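Long-range contact in DNA primase (Aquifex aeolicus, PDB 2AU3), which probably synthesises the short RNA primers that DNA polymerase extends during DNA replication, copying a single-stranded DNA template: residues D144-V155 and Y181-P192. Sequence-based numbering, arbitrary orientation.
Sequences DLGYAPSSEALV and YRDLFLRRVVIP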
# COMPACT_ATOMS: atom_id res chain seq x y z
N ASP A 144 -5.58 7.88 -1.43
CA ASP A 144 -5.26 9.13 -0.73
C ASP A 144 -4.04 9.86 -1.37
O ASP A 144 -3.27 10.52 -0.69
CB ASP A 144 -5.07 8.89 0.79
CG ASP A 144 -6.35 8.44 1.47
OD1 ASP A 144 -6.32 7.47 2.26
OD2 ASP A 144 -7.46 8.98 1.25
N LEU A 145 -3.94 9.76 -2.68
CA LEU A 145 -2.89 10.47 -3.41
C LEU A 145 -2.94 11.94 -3.13
O LEU A 145 -4.04 12.56 -2.99
CB LEU A 145 -2.97 10.22 -4.91
CG LEU A 145 -2.85 8.76 -5.34
CD1 LEU A 145 -2.40 8.76 -6.77
CD2 LEU A 145 -1.94 7.91 -4.50
N GLY A 146 -1.74 12.53 -3.06
CA GLY A 146 -1.65 13.94 -2.79
C GLY A 146 -0.57 14.67 -3.57
O GLY A 146 0.00 14.15 -4.54
N TYR A 147 -0.29 15.89 -3.11
CA TYR A 147 0.69 16.77 -3.69
C TYR A 147 1.20 17.66 -2.57
O TYR A 147 0.41 18.10 -1.73
CB TYR A 147 0.02 17.64 -4.74
CG TYR A 147 0.94 18.65 -5.37
CD1 TYR A 147 2.10 18.25 -6.02
CD2 TYR A 147 0.68 20.01 -5.26
CE1 TYR A 147 2.95 19.18 -6.58
CE2 TYR A 147 1.51 20.95 -5.84
CZ TYR A 147 2.64 20.53 -6.49
OH TYR A 147 3.47 21.47 -7.04
N ALA A 148 2.51 17.93 -2.57
CA ALA A 148 3.15 18.80 -1.58
C ALA A 148 3.47 20.15 -2.21
O ALA A 148 4.46 20.29 -2.89
CB ALA A 148 4.41 18.15 -1.06
N PRO A 149 2.59 21.14 -2.04
CA PRO A 149 2.73 22.42 -2.73
C PRO A 149 3.62 23.44 -2.02
O PRO A 149 4.09 24.35 -2.69
CB PRO A 149 1.29 22.96 -2.78
CG PRO A 149 0.63 22.38 -1.50
CD PRO A 149 1.38 21.09 -1.20
N SER A 150 3.82 23.31 -0.71
CA SER A 150 4.41 24.40 0.06
C SER A 150 4.84 23.91 1.44
O SER A 150 4.06 23.27 2.13
CB SER A 150 3.38 25.56 0.20
OG SER A 150 3.69 26.47 1.27
N SER A 151 6.07 24.21 1.83
CA SER A 151 6.52 23.90 3.18
C SER A 151 5.79 24.78 4.21
O SER A 151 5.33 24.29 5.24
CB SER A 151 8.02 24.08 3.32
OG SER A 151 8.73 23.13 2.54
N GLU A 152 5.67 26.07 3.91
CA GLU A 152 5.03 26.99 4.85
C GLU A 152 3.54 26.65 5.09
O GLU A 152 3.05 26.71 6.23
CB GLU A 152 5.25 28.45 4.43
CG GLU A 152 6.72 28.89 4.55
CD GLU A 152 7.26 28.83 5.98
OE1 GLU A 152 6.53 29.19 6.92
OE2 GLU A 152 8.43 28.42 6.19
N ALA A 153 2.85 26.23 4.03
CA ALA A 153 1.45 25.79 4.16
C ALA A 153 1.36 24.57 5.10
O ALA A 153 0.51 24.53 5.99
CB ALA A 153 0.85 25.45 2.79
N LEU A 154 2.22 23.57 4.88
CA LEU A 154 2.26 22.36 5.72
C LEU A 154 2.58 22.73 7.18
O LEU A 154 1.93 22.25 8.11
CB LEU A 154 3.32 21.38 5.18
CG LEU A 154 3.70 20.11 5.96
CD1 LEU A 154 2.48 19.29 6.39
CD2 LEU A 154 4.64 19.24 5.16
N VAL A 155 3.61 23.55 7.38
CA VAL A 155 4.02 23.94 8.73
C VAL A 155 2.88 24.65 9.48
O VAL A 155 2.61 24.36 10.65
CB VAL A 155 5.30 24.81 8.71
CG1 VAL A 155 5.45 25.60 10.01
CG2 VAL A 155 6.53 23.96 8.44
N TYR A 181 11.41 25.22 8.24
CA TYR A 181 11.21 23.86 7.77
C TYR A 181 10.99 23.74 6.26
O TYR A 181 10.37 24.60 5.62
CB TYR A 181 10.08 23.18 8.55
CG TYR A 181 10.32 23.19 10.05
CD1 TYR A 181 11.18 22.26 10.65
CD2 TYR A 181 9.74 24.17 10.86
CE1 TYR A 181 11.43 22.29 12.02
CE2 TYR A 181 9.99 24.21 12.23
CZ TYR A 181 10.82 23.25 12.81
OH TYR A 181 11.08 23.27 14.17
N ARG A 182 11.54 22.68 5.69
CA ARG A 182 11.28 22.33 4.32
C ARG A 182 10.74 20.90 4.24
O ARG A 182 11.33 19.96 4.76
CB ARG A 182 12.53 22.49 3.45
CG ARG A 182 12.27 22.29 1.97
CD ARG A 182 13.45 22.66 1.10
NE ARG A 182 14.31 21.51 0.84
CZ ARG A 182 15.55 21.38 1.29
NH1 ARG A 182 16.10 22.32 2.04
NH2 ARG A 182 16.23 20.29 0.98
N ASP A 183 9.62 20.76 3.56
CA ASP A 183 8.96 19.49 3.38
C ASP A 183 9.87 18.61 2.54
O ASP A 183 10.27 19.00 1.46
CB ASP A 183 7.66 19.72 2.61
CG ASP A 183 6.81 18.47 2.47
OD1 ASP A 183 7.25 17.36 2.87
OD2 ASP A 183 5.69 18.52 1.95
N LEU A 184 10.18 17.43 3.05
CA LEU A 184 10.97 16.46 2.29
C LEU A 184 10.35 16.16 0.91
O LEU A 184 11.06 15.96 -0.08
CB LEU A 184 11.10 15.17 3.10
CG LEU A 184 11.83 13.97 2.47
CD1 LEU A 184 13.31 14.30 2.25
CD2 LEU A 184 11.66 12.70 3.32
N PHE A 185 9.02 16.18 0.84
CA PHE A 185 8.29 15.81 -0.36
C PHE A 185 7.89 17.00 -1.25
O PHE A 185 7.16 16.82 -2.23
CB PHE A 185 7.05 15.02 0.04
CG PHE A 185 7.38 13.76 0.74
CD1 PHE A 185 7.80 12.65 0.01
CD2 PHE A 185 7.37 13.69 2.12
CE1 PHE A 185 8.15 11.48 0.65
CE2 PHE A 185 7.72 12.50 2.78
CZ PHE A 185 8.11 11.40 2.04
N LEU A 186 8.40 18.19 -0.91
CA LEU A 186 8.05 19.42 -1.64
C LEU A 186 7.99 19.23 -3.16
O LEU A 186 8.91 18.69 -3.75
CB LEU A 186 9.02 20.56 -1.29
CG LEU A 186 8.67 21.95 -1.83
CD1 LEU A 186 7.31 22.41 -1.27
CD2 LEU A 186 9.76 22.94 -1.43
N ARG A 187 6.86 19.61 -3.76
CA ARG A 187 6.70 19.62 -5.21
C ARG A 187 6.46 18.23 -5.81
O ARG A 187 6.42 18.09 -7.00
CB ARG A 187 7.91 20.30 -5.87
CG ARG A 187 7.61 21.06 -7.16
CD ARG A 187 6.65 22.25 -7.01
NE ARG A 187 7.18 23.29 -6.12
CZ ARG A 187 6.45 23.94 -5.22
NH1 ARG A 187 5.16 23.67 -5.08
NH2 ARG A 187 7.02 24.85 -4.45
N ARG A 188 6.28 17.21 -4.97
CA ARG A 188 6.08 15.85 -5.47
C ARG A 188 4.63 15.43 -5.36
O ARG A 188 3.90 15.91 -4.49
CB ARG A 188 6.93 14.85 -4.69
CG ARG A 188 8.43 15.06 -4.82
CD ARG A 188 9.28 14.07 -4.04
NE ARG A 188 10.68 14.40 -4.31
CZ ARG A 188 11.47 13.71 -5.11
NH1 ARG A 188 11.05 12.57 -5.67
NH2 ARG A 188 12.70 14.16 -5.34
N VAL A 189 4.23 14.51 -6.23
CA VAL A 189 2.96 13.81 -6.05
C VAL A 189 3.23 12.82 -4.93
O VAL A 189 4.24 12.13 -4.95
CB VAL A 189 2.51 13.11 -7.36
CG1 VAL A 189 1.43 11.98 -7.09
CG2 VAL A 189 1.96 14.19 -8.36
N VAL A 190 2.38 12.82 -3.91
CA VAL A 190 2.61 12.09 -2.71
C VAL A 190 1.76 10.84 -2.74
O VAL A 190 0.57 10.89 -3.07
CB VAL A 190 2.26 12.93 -1.47
CG1 VAL A 190 2.31 12.08 -0.24
CG2 VAL A 190 3.24 14.15 -1.33
N ILE A 191 2.38 9.71 -2.40
CA ILE A 191 1.67 8.44 -2.30
C ILE A 191 1.81 7.95 -0.87
O ILE A 191 2.90 7.52 -0.45
CB ILE A 191 2.27 7.40 -3.31
CG1 ILE A 191 2.35 7.98 -4.73
CG2 ILE A 191 1.44 6.12 -3.32
CD1 ILE A 191 3.78 8.44 -5.12
N PRO A 192 0.75 8.08 -0.09
CA PRO A 192 0.78 7.67 1.31
C PRO A 192 1.09 6.20 1.43
O PRO A 192 0.58 5.39 0.65
CB PRO A 192 -0.64 7.95 1.78
CG PRO A 192 -1.05 9.13 0.91
CD PRO A 192 -0.55 8.67 -0.44
O HOH W 1 4.09 20.72 1.19
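Gly-146 and Val-190 form an antiparallel hydrogen-bonded pair, with Gly-146 N to Val-190 O and Val-190 N to Gly-146 O both 2.8 Å; Tyr-147 and Val-189 follow as a non-hydrogen-bonded pair, and backbone bonds continue past the strand into the turn, from Ala-148 N to Arg-188 O and from Arg-187 N to Ala-148 O, the latter 2.6 Å. Arg-187 then turns its side chain back toward 144-155: bends at chi2 and chi3 carry NH1 to Pro-149 O at 2.7 Å, above the plane of that carbonyl. The same NH1 makes a weak bond of 3.4 Å to Tyr-147 OH, which lies at the guanidinium edge, the two flat groups turned 49° apart. Leu-186 CD1 rests over one guanidinium face, offset toward the rim. Farther along, Ser-151 OG takes a nearly straight bond (170°) from Asp-183 N. A water donates to Ser-150 O and Asp-183 OD2, and Tyr-116 of helix 101-122 also bonds that OD2; Leu-154 CD2 lies 3.5 Å from Asp-183 CG, the side chains crossing at about a right angle. Asp-183 OD1 accepts from Phe-185 N, closing an Asx turn. The contact thus joins edge strand 146-147 of a four-stranded antiparallel sheet and helix 151-161 to strand 182-183, turns 183-188 and neighbouring strand 188-194, within the N-terminal part of the DnaG catalytic core.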